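Local coordinates for protein O-phospho-L-seryl-tRNA:Cys-tRNA synthase (Methanocaldococcus jannaschii DSM 2661, PDB 5X6B) that probably converts O-phosphoseryl-tRNA(Cys) into cysteinyl-tRNA(Cys), using pyridoxal phosphate bound covalently to a lysine, at residues Pro99-Phe110 with Leu303-Val314; Lys245-Gly253 with Gly264-Phe272. All blocks are in the same frame, centred on the assembly; numbering follows the deposited sequence.

Interaction 1 (Pro99-Phe110 with Leu303-Val314)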
loop_
_atom_site.group_PDB
_atom_site.type_symbol
_atom_site.label_atom_id
_atom_site.label_comp_id
_atom_site.label_asym_id
_atom_site.label_seq_id
_atom_site.Cartn_x
_atom_site.Cartn_y
_atom_site.Cartn_z
ATOM N N PRO B 99 -2.811 -11.660 7.461
ATOM C CA PRO B 99 -3.575 -11.476 8.701
ATOM C C PRO B 99 -4.378 -10.177 8.736
ATOM O O PRO B 99 -4.050 -9.266 9.493
ATOM C CB PRO B 99 -2.487 -11.484 9.783
ATOM C CG PRO B 99 -1.251 -11.037 9.091
ATOM C CD PRO B 99 -1.356 -11.591 7.693
ATOM N N ILE B 100 -5.427 -10.110 7.920
ATOM C CA ILE B 100 -6.333 -8.973 7.924
ATOM C C ILE B 100 -7.331 -9.141 9.060
ATOM O O ILE B 100 -7.642 -8.186 9.771
ATOM C CB ILE B 100 -7.076 -8.823 6.584
ATOM C CG1 ILE B 100 -6.097 -8.425 5.479
ATOM C CG2 ILE B 100 -8.161 -7.763 6.690
ATOM C CD1 ILE B 100 -6.751 -8.184 4.136
ATOM N N LYS B 101 -7.819 -10.363 9.234
ATOM C CA LYS B 101 -8.701 -10.674 10.348
ATOM C C LYS B 101 -8.026 -10.328 11.676
ATOM O O LYS B 101 -8.595 -9.620 12.507
ATOM C CB LYS B 101 -9.098 -12.150 10.318
ATOM C CG LYS B 101 -9.949 -12.590 11.491
ATOM C CD LYS B 101 -9.916 -14.096 11.640
ATOM C CE LYS B 101 -11.161 -14.608 12.323
ATOM N NZ LYS B 101 -11.466 -16.021 11.939
ATOM N N ASP B 102 -6.808 -10.821 11.862
ATOM C CA ASP B 102 -6.064 -10.574 13.091
ATOM C C ASP B 102 -5.758 -9.089 13.261
ATOM O O ASP B 102 -5.793 -8.562 14.371
ATOM C CB ASP B 102 -4.771 -11.389 13.098
ATOM C CG ASP B 102 -5.024 -12.865 13.310
ATOM O OD1 ASP B 102 -6.151 -13.214 13.724
ATOM O OD2 ASP B 102 -4.113 -13.677 13.048
ATOM N N PHE B 103 -5.463 -8.417 12.154
ATOM C CA PHE B 103 -5.172 -6.991 12.191
ATOM C C PHE B 103 -6.400 -6.190 12.612
ATOM O O PHE B 103 -6.296 -5.227 13.376
ATOM C CB PHE B 103 -4.671 -6.510 10.830
ATOM C CG PHE B 103 -4.588 -5.019 10.711
ATOM C CD1 PHE B 103 -3.619 -4.309 11.398
ATOM C CD2 PHE B 103 -5.482 -4.326 9.916
ATOM C CE1 PHE B 103 -3.546 -2.933 11.293
ATOM C CE2 PHE B 103 -5.413 -2.951 9.804
ATOM C CZ PHE B 103 -4.444 -2.254 10.493
ATOM N N LEU B 104 -7.564 -6.595 12.116
ATOM C CA LEU B 104 -8.798 -5.884 12.414
ATOM C C LEU B 104 -9.195 -6.023 13.876
ATOM O O LEU B 104 -9.767 -5.103 14.460
ATOM C CB LEU B 104 -9.927 -6.370 11.509
ATOM C CG LEU B 104 -9.873 -5.763 10.111
ATOM C CD1 LEU B 104 -11.029 -6.257 9.257
ATOM C CD2 LEU B 104 -9.876 -4.246 10.211
ATOM N N GLU B 105 -8.891 -7.169 14.475
ATOM C CA GLU B 105 -9.159 -7.335 15.893
ATOM C C GLU B 105 -8.108 -6.584 16.721
ATOM O O GLU B 105 -8.433 -6.008 17.759
ATOM C CB GLU B 105 -9.209 -8.820 16.269
ATOM C CG GLU B 105 -7.897 -9.418 16.744
ATOM C CD GLU B 105 -7.939 -10.929 16.809
ATOM O OE1 GLU B 105 -9.005 -11.505 16.501
ATOM O OE2 GLU B 105 -6.913 -11.539 17.183
ATOM N N ASP B 106 -6.863 -6.563 16.251
ATOM C CA ASP B 106 -5.803 -5.854 16.965
ATOM C C ASP B 106 -6.010 -4.345 16.895
ATOM O O ASP B 106 -5.757 -3.631 17.866
ATOM C CB ASP B 106 -4.425 -6.225 16.411
ATOM C CG ASP B 106 -4.039 -7.658 16.721
ATOM O OD1 ASP B 106 -4.654 -8.253 17.631
ATOM O OD2 ASP B 106 -3.121 -8.189 16.061
ATOM N N ILE B 107 -6.482 -3.863 15.749
ATOM C CA ILE B 107 -6.750 -2.440 15.588
ATOM C C ILE B 107 -7.989 -2.058 16.401
ATOM O O ILE B 107 -8.186 -0.894 16.749
ATOM C CB ILE B 107 -6.941 -2.055 14.099
ATOM C CG1 ILE B 107 -6.796 -0.547 13.906
ATOM C CG2 ILE B 107 -8.284 -2.515 13.583
ATOM C CD1 ILE B 107 -5.405 -0.033 14.190
ATOM N N ALA B 108 -8.812 -3.054 16.719
ATOM C CA ALA B 108 -9.988 -2.831 17.546
ATOM C C ALA B 108 -9.584 -2.665 19.008
ATOM O O ALA B 108 -10.029 -1.732 19.678
ATOM C CB ALA B 108 -10.976 -3.973 17.390
ATOM N N LYS B 109 -8.743 -3.572 19.496
ATOM C CA LYS B 109 -8.220 -3.473 20.856
ATOM C C LYS B 109 -7.462 -2.165 21.027
ATOM O O LYS B 109 -7.602 -1.478 22.040
ATOM C CB LYS B 109 -7.298 -4.649 21.181
ATOM C CG LYS B 109 -7.969 -6.009 21.231
ATOM C CD LYS B 109 -6.963 -7.076 21.650
ATOM C CE LYS B 109 -7.597 -8.458 21.705
ATOM N NZ LYS B 109 -6.612 -9.509 22.091
ATOM N N PHE B 110 -6.665 -1.833 20.016
ATOM C CA PHE B 110 -5.833 -0.636 20.015
ATOM C C PHE B 110 -6.666 0.622 20.209
ATOM O O PHE B 110 -6.209 1.586 20.820
ATOM C CB PHE B 110 -5.042 -0.559 18.705
ATOM C CG PHE B 110 -4.167 0.658 18.583
ATOM C CD1 PHE B 110 -3.068 0.828 19.411
ATOM C CD2 PHE B 110 -4.424 1.617 17.614
ATOM C CE1 PHE B 110 -2.255 1.939 19.293
ATOM C CE2 PHE B 110 -3.612 2.730 17.487
ATOM C CZ PHE B 110 -2.526 2.891 18.329
ATOM N N LEU B 303 -0.513 -0.427 5.932
ATOM C CA LEU B 303 -1.148 -0.158 7.222
ATOM C C LEU B 303 -0.807 -1.248 8.238
ATOM O O LEU B 303 -0.494 -0.956 9.394
ATOM C CB LEU B 303 -2.665 -0.038 7.058
ATOM C CG LEU B 303 -3.487 0.425 8.265
ATOM C CD1 LEU B 303 -3.056 1.808 8.728
ATOM C CD2 LEU B 303 -4.972 0.420 7.933
ATOM N N MET B 304 -0.864 -2.502 7.802
ATOM C CA MET B 304 -0.471 -3.626 8.650
ATOM C C MET B 304 1.035 -3.621 8.932
ATOM O O MET B 304 1.477 -4.004 10.015
ATOM C CB MET B 304 -0.868 -4.956 8.004
ATOM C CG MET B 304 -2.367 -5.224 7.978
ATOM S SD MET B 304 -2.764 -6.864 7.323
ATOM C CE MET B 304 -2.383 -6.640 5.589
ATOM N N ALA B 305 1.818 -3.183 7.953
ATOM C CA ALA B 305 3.272 -3.161 8.094
ATOM C C ALA B 305 3.745 -2.026 9.006
ATOM O O ALA B 305 4.653 -2.207 9.813
ATOM C CB ALA B 305 3.927 -3.050 6.731
ATOM N N SER B 306 3.125 -0.857 8.876
ATOM C CA SER B 306 3.474 0.289 9.707
ATOM C C SER B 306 2.878 0.196 11.106
ATOM O O SER B 306 3.167 1.030 11.963
ATOM C CB SER B 306 3.009 1.587 9.052
ATOM O OG SER B 306 3.614 1.759 7.787
ATOM N N PHE B 307 2.050 -0.815 11.335
ATOM C CA PHE B 307 1.288 -0.892 12.575
ATOM C C PHE B 307 2.167 -0.981 13.835
ATOM O O PHE B 307 1.932 -0.235 14.786
ATOM C CB PHE B 307 0.301 -2.065 12.520
ATOM C CG PHE B 307 -0.588 -2.160 13.725
ATOM C CD1 PHE B 307 -1.435 -1.117 14.059
ATOM C CD2 PHE B 307 -0.591 -3.296 14.514
ATOM C CE1 PHE B 307 -2.254 -1.196 15.170
ATOM C CE2 PHE B 307 -1.413 -3.386 15.623
ATOM C CZ PHE B 307 -2.245 -2.335 15.951
ATOM N N PRO B 308 3.178 -1.874 13.858
ATOM C CA PRO B 308 4.027 -1.889 15.059
ATOM C C PRO B 308 4.764 -0.567 15.291
ATOM O O PRO B 308 4.915 -0.142 16.436
ATOM C CB PRO B 308 5.023 -3.020 14.774
ATOM C CG PRO B 308 4.326 -3.893 13.793
ATOM C CD PRO B 308 3.545 -2.958 12.927
ATOM N N HIS B 309 5.217 0.068 14.216
ATOM C CA HIS B 309 5.840 1.382 14.308
ATOM C C HIS B 309 4.852 2.425 14.829
ATOM O O HIS B 309 5.238 3.352 15.537
ATOM C CB HIS B 309 6.384 1.811 12.946
ATOM C CG HIS B 309 6.785 3.252 12.878
ATOM N ND1 HIS B 309 7.823 3.773 13.615
ATOM C CD2 HIS B 309 6.284 4.283 12.151
ATOM C CE1 HIS B 309 7.946 5.066 13.351
ATOM N NE2 HIS B 309 7.021 5.395 12.465
ATOM N N VAL B 310 3.580 2.271 14.475
ATOM C CA VAL B 310 2.550 3.217 14.897
ATOM C C VAL B 310 2.211 3.048 16.380
ATOM O O VAL B 310 2.133 4.035 17.119
ATOM C CB VAL B 310 1.273 3.070 14.038
ATOM C CG1 VAL B 310 0.080 3.731 14.710
ATOM C CG2 VAL B 310 1.503 3.668 12.662
ATOM N N VAL B 311 2.017 1.802 16.809
ATOM C CA VAL B 311 1.763 1.488 18.215
ATOM C C VAL B 311 2.847 2.060 19.132
ATOM O O VAL B 311 2.556 2.575 20.209
ATOM C CB VAL B 311 1.664 -0.039 18.439
ATOM C CG1 VAL B 311 1.615 -0.374 19.924
ATOM C CG2 VAL B 311 0.444 -0.596 17.731
ATOM N N GLU B 312 4.095 1.987 18.691
ATOM C CA GLU B 312 5.208 2.451 19.507
ATOM C C GLU B 312 5.350 3.971 19.493
ATOM O O GLU B 312 5.894 4.553 20.432
ATOM C CB GLU B 312 6.508 1.802 19.039
ATOM C CG GLU B 312 6.623 0.330 19.411
ATOM C CD GLU B 312 6.720 0.107 20.912
ATOM O OE1 GLU B 312 7.430 0.881 21.590
ATOM O OE2 GLU B 312 6.085 -0.844 21.414
ATOM N N ARG B 313 4.856 4.618 18.442
ATOM C CA ARG B 313 5.053 6.055 18.318
ATOM C C ARG B 313 3.959 6.846 19.029
ATOM O O ARG B 313 4.150 8.027 19.321
ATOM C CB ARG B 313 5.141 6.472 16.845
ATOM C CG ARG B 313 3.818 6.619 16.121
ATOM C CD ARG B 313 4.070 6.949 14.656
ATOM N NE ARG B 313 2.839 7.240 13.924
ATOM C CZ ARG B 313 2.800 7.606 12.649
ATOM N NH1 ARG B 313 3.924 7.710 11.953
ATOM N NH2 ARG B 313 1.638 7.860 12.063
ATOM N N VAL B 314 2.824 6.211 19.317
ATOM C CA VAL B 314 1.789 6.896 20.088
ATOM C C VAL B 314 2.180 6.909 21.563
ATOM O O VAL B 314 1.732 7.770 22.320
ATOM C CB VAL B 314 0.382 6.256 19.927
ATOM C CG1 VAL B 314 -0.070 6.311 18.478
ATOM C CG2 VAL B 314 0.355 4.834 20.456
#
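F307 plants its ring as a knob among F103, D106, I107 and F110, and with F103 and F110 it forms an aromatic cluster joining helix 100-111 to helix 307-314. The two helices run nearly parallel, yet their segment axes come no nearer than 12.5 Å, so side chains, mostly aromatic, bridge the two. Two T-shaped pairs follow one another. F103 turns its edge to one face of F307, with ring centroids 5.4 Å apart and planes at 88°. F307 then gives its own edge to a face of F110, where the centroids of F307 and F110 lie 5.7 Å apart and the planes meet at 81°. F307 reaches that place because its CG stands trans to the backbone N (chi1 -176°), which lets the ring extend in among its four neighbours. I107 CD1 meets F307 CE1 obliquely at 3.5 Å. Beside this row, from the preceding helix 298-305, M304 lays its CG over a face of F103, 3.8 Å from the ring centroid, while its SD sits obliquely to the same ring in a Met-aromatic contact. L303 CG, from that same helix, approaches F103 CZ to 3.6 Å, neither over the face nor at the edge. Replacing F103 by an alanine would probably open a gap between M304 and F307, taking the ring from under M304 CG and the edge from the face of F307. The second subunit joins in: its Y44 packs edge-to-face with F307 and hydrogen-bonds D106 OD2 through its hydroxyl. At the far end, V314 CG2 lies at the edge of the F110 ring, 4.1 Å from F110 CE1.

Interaction 2 (Lys245-Gly253 with Gly264-Phe272)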
loop_
_atom_site.group_PDB
_atom_site.type_symbol
_atom_site.label_atom_id
_atom_site.label_comp_id
_atom_site.label_asym_id
_atom_site.label_seq_id
_atom_site.Cartn_x
_atom_site.Cartn_y
_atom_site.Cartn_z
ATOM N N LYS B 245 -16.938 7.140 25.190
ATOM C CA LYS B 245 -18.277 6.638 24.881
ATOM C C LYS B 245 -18.638 6.833 23.414
ATOM O O LYS B 245 -19.788 7.115 23.076
ATOM C CB LYS B 245 -19.315 7.310 25.786
ATOM C CG LYS B 245 -19.261 6.820 27.230
ATOM C CD LYS B 245 -19.969 7.762 28.194
ATOM C CE LYS B 245 -20.060 7.151 29.589
ATOM N NZ LYS B 245 -20.041 5.658 29.555
ATOM N N ALA B 246 -17.646 6.677 22.545
ATOM C CA ALA B 246 -17.869 6.803 21.113
ATOM C C ALA B 246 -18.557 5.555 20.569
ATOM O O ALA B 246 -18.246 4.430 20.971
ATOM C CB ALA B 246 -16.554 7.050 20.389
ATOM N N ASP B 247 -19.504 5.763 19.664
ATOM C CA ASP B 247 -20.193 4.657 19.011
ATOM C C ASP B 247 -19.418 4.261 17.767
ATOM O O ASP B 247 -19.269 3.078 17.453
ATOM C CB ASP B 247 -21.624 5.052 18.655
ATOM C CG ASP B 247 -22.437 5.435 19.874
ATOM O OD1 ASP B 247 -22.449 4.657 20.855
ATOM O OD2 ASP B 247 -23.028 6.534 19.862
ATOM N N PHE B 248 -18.919 5.273 17.069
ATOM C CA PHE B 248 -18.110 5.068 15.882
ATOM C C PHE B 248 -16.809 5.855 15.960
ATOM O O PHE B 248 -16.753 6.938 16.546
ATOM C CB PHE B 248 -18.879 5.475 14.629
ATOM C CG PHE B 248 -20.264 4.916 14.560
ATOM C CD1 PHE B 248 -20.473 3.602 14.181
ATOM C CD2 PHE B 248 -21.360 5.708 14.858
ATOM C CE1 PHE B 248 -21.750 3.085 14.112
ATOM C CE2 PHE B 248 -22.637 5.196 14.790
ATOM C CZ PHE B 248 -22.833 3.882 14.416
ATOM N N ILE B 249 -15.765 5.296 15.361
ATOM C CA ILE B 249 -14.503 5.998 15.196
ATOM C C ILE B 249 -13.982 5.788 13.784
ATOM O O ILE B 249 -13.863 4.652 13.316
ATOM C CB ILE B 249 -13.443 5.523 16.202
ATOM C CG1 ILE B 249 -13.835 5.914 17.623
ATOM C CG2 ILE B 249 -12.081 6.113 15.856
ATOM C CD1 ILE B 249 -12.897 5.388 18.669
ATOM N N VAL B 250 -13.687 6.882 13.094
ATOM C CA VAL B 250 -13.012 6.783 11.812
ATOM C C VAL B 250 -11.551 7.196 11.961
ATOM O O VAL B 250 -11.227 8.170 12.644
ATOM C CB VAL B 250 -13.697 7.636 10.729
ATOM C CG1 VAL B 250 -15.078 7.072 10.419
ATOM C CG2 VAL B 250 -13.781 9.091 11.161
ATOM N N ALA B 251 -10.667 6.425 11.340
ATOM C CA ALA B 251 -9.246 6.732 11.363
ATOM C C ALA B 251 -8.729 6.887 9.942
ATOM O O ALA B 251 -9.267 6.284 9.014
ATOM C CB ALA B 251 -8.475 5.650 12.101
ATOM N N SER B 252 -7.692 7.702 9.778
ATOM C CA SER B 252 -7.067 7.878 8.475
ATOM C C SER B 252 -5.678 7.256 8.462
ATOM O O SER B 252 -4.798 7.661 9.223
ATOM C CB SER B 252 -6.987 9.354 8.110
ATOM O OG SER B 252 -6.499 9.516 6.792
ATOM N N GLY B 253 -5.487 6.267 7.595
ATOM C CA GLY B 253 -4.215 5.577 7.504
ATOM C C GLY B 253 -3.119 6.454 6.930
ATOM O O GLY B 253 -2.015 6.521 7.471
ATOM N N GLY B 264 -7.919 3.572 5.617
ATOM C CA GLY B 264 -8.461 4.104 6.849
ATOM C C GLY B 264 -9.142 3.008 7.637
ATOM O O GLY B 264 -9.167 1.853 7.215
ATOM N N ILE B 265 -9.691 3.366 8.791
ATOM C CA ILE B 265 -10.350 2.394 9.651
ATOM C C ILE B 265 -11.679 2.942 10.137
ATOM O O ILE B 265 -11.788 4.126 10.460
ATOM C CB ILE B 265 -9.467 2.018 10.864
ATOM C CG1 ILE B 265 -8.210 1.289 10.401
ATOM C CG2 ILE B 265 -10.226 1.133 11.843
ATOM C CD1 ILE B 265 -8.500 -0.033 9.731
ATOM N N LEU B 266 -12.697 2.088 10.153
ATOM C CA LEU B 266 -13.953 2.412 10.811
ATOM C C LEU B 266 -14.137 1.453 11.971
ATOM O O LEU B 266 -14.268 0.246 11.773
ATOM C CB LEU B 266 -15.133 2.326 9.842
ATOM C CG LEU B 266 -16.536 2.508 10.436
ATOM C CD1 LEU B 266 -16.662 3.845 11.153
ATOM C CD2 LEU B 266 -17.604 2.384 9.357
ATOM N N ALA B 267 -14.112 1.987 13.186
ATOM C CA ALA B 267 -14.343 1.173 14.370
ATOM C C ALA B 267 -15.732 1.468 14.909
ATOM O O ALA B 267 -16.211 2.597 14.810
ATOM C CB ALA B 267 -13.285 1.439 15.425
ATOM N N PHE B 268 -16.380 0.455 15.473
ATOM C CA PHE B 268 -17.761 0.609 15.919
ATOM C C PHE B 268 -18.168 -0.432 16.958
ATOM O O PHE B 268 -17.575 -1.509 17.047
ATOM C CB PHE B 268 -18.714 0.550 14.718
ATOM C CG PHE B 268 -18.560 -0.689 13.871
ATOM C CD1 PHE B 268 -19.304 -1.828 14.142
ATOM C CD2 PHE B 268 -17.681 -0.709 12.798
ATOM C CE1 PHE B 268 -19.170 -2.963 13.364
ATOM C CE2 PHE B 268 -17.541 -1.845 12.018
ATOM C CZ PHE B 268 -18.286 -2.973 12.303
ATOM N N SER B 269 -19.191 -0.096 17.738
ATOM C CA SER B 269 -19.697 -0.979 18.782
ATOM C C SER B 269 -20.549 -2.102 18.202
ATOM O O SER B 269 -21.140 -1.950 17.129
ATOM C CB SER B 269 -20.520 -0.183 19.794
ATOM O OG SER B 269 -21.660 0.394 19.177
ATOM N N GLU B 270 -20.619 -3.219 18.924
ATOM C CA GLU B 270 -21.446 -4.358 18.525
ATOM C C GLU B 270 -22.899 -3.950 18.281
ATOM O O GLU B 270 -23.589 -4.545 17.451
ATOM C CB GLU B 270 -21.383 -5.457 19.590
ATOM C CG GLU B 270 -22.258 -6.679 19.308
ATOM C CD GLU B 270 -21.779 -7.501 18.119
ATOM O OE1 GLU B 270 -20.660 -7.249 17.623
ATOM O OE2 GLU B 270 -22.522 -8.408 17.683
ATOM N N GLU B 271 -23.347 -2.925 18.999
ATOM C CA GLU B 271 -24.713 -2.426 18.890
ATOM C C GLU B 271 -25.065 -2.030 17.458
ATOM O O GLU B 271 -26.183 -2.260 17.002
ATOM C CB GLU B 271 -24.911 -1.233 19.832
ATOM C CG GLU B 271 -26.308 -0.637 19.819
ATOM C CD GLU B 271 -26.442 0.555 20.750
ATOM O OE1 GLU B 271 -25.456 0.883 21.442
ATOM O OE2 GLU B 271 -27.531 1.165 20.792
ATOM N N PHE B 272 -24.105 -1.448 16.747
ATOM C CA PHE B 272 -24.347 -0.987 15.384
ATOM C C PHE B 272 -23.728 -1.905 14.331
ATOM O O PHE B 272 -23.648 -1.540 13.158
ATOM C CB PHE B 272 -23.805 0.428 15.196
ATOM C CG PHE B 272 -24.474 1.456 16.055
ATOM C CD1 PHE B 272 -25.572 2.158 15.588
ATOM C CD2 PHE B 272 -23.998 1.733 17.326
ATOM C CE1 PHE B 272 -26.187 3.117 16.378
ATOM C CE2 PHE B 272 -24.605 2.685 18.119
ATOM C CZ PHE B 272 -25.703 3.380 17.646
#
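I249 O receives the N-H of A267, I249 O to A267 N being 2.7 Å and the bond nearly straight at 170°; the CA-H of L266 also points at this oxygen. The return bond, from I249 N to A267 O, is 2.8 Å long. A251 and I265 form the next hydrogen-bonded pair, again with a bond in each direction. These bonds zip up an antiparallel beta hairpin within the seven-stranded mixed sheet, consistent with a fold-type I pyridoxal phosphate enzyme. Its connecting loop carries the cofactor-modified K255, whose phosphate oxygen OP3 is hydrogen-bonded by S252 OG. V250 and L266 meet on one face of the sheet: L266 CG lies opposite its backbone N (chi1 174°), which brings CD1 back over the neighbouring strand to V250 CG1, 3.7 Å away. I249, A251, I265 and A267 occupy the other face. Past the strand end, S269 N still bonds D247 O. F248 leaves the sheet on the V250 side, where its CD1 rests on F268 CB. Its edge is directed at a face of F272, with planes at 59° and F248 CZ 3.4 Å from F272 CG.

Along the chain, 99-110 comes first and waits through 192 intervening residues for its partner, 303-314, so interaction 1 closes a very long loop. All seven strands of the mixed sheet lie inside that loop. Interaction 2 is nested within it, closing the hairpin of 245-253 and 264-272 over only ten residues. The two contacts do not cross in sequence, but they touch in space: I265 CD1, on one strand of the hairpin, packs 4.0 Å from L303 CD2 and also rests on F103, while I107 lies against I265 as well. Interaction 1 thus fastens two distant helical segments to each other on the I265 side of the sheet, and interaction 2 joins neighbouring strands within that sheet.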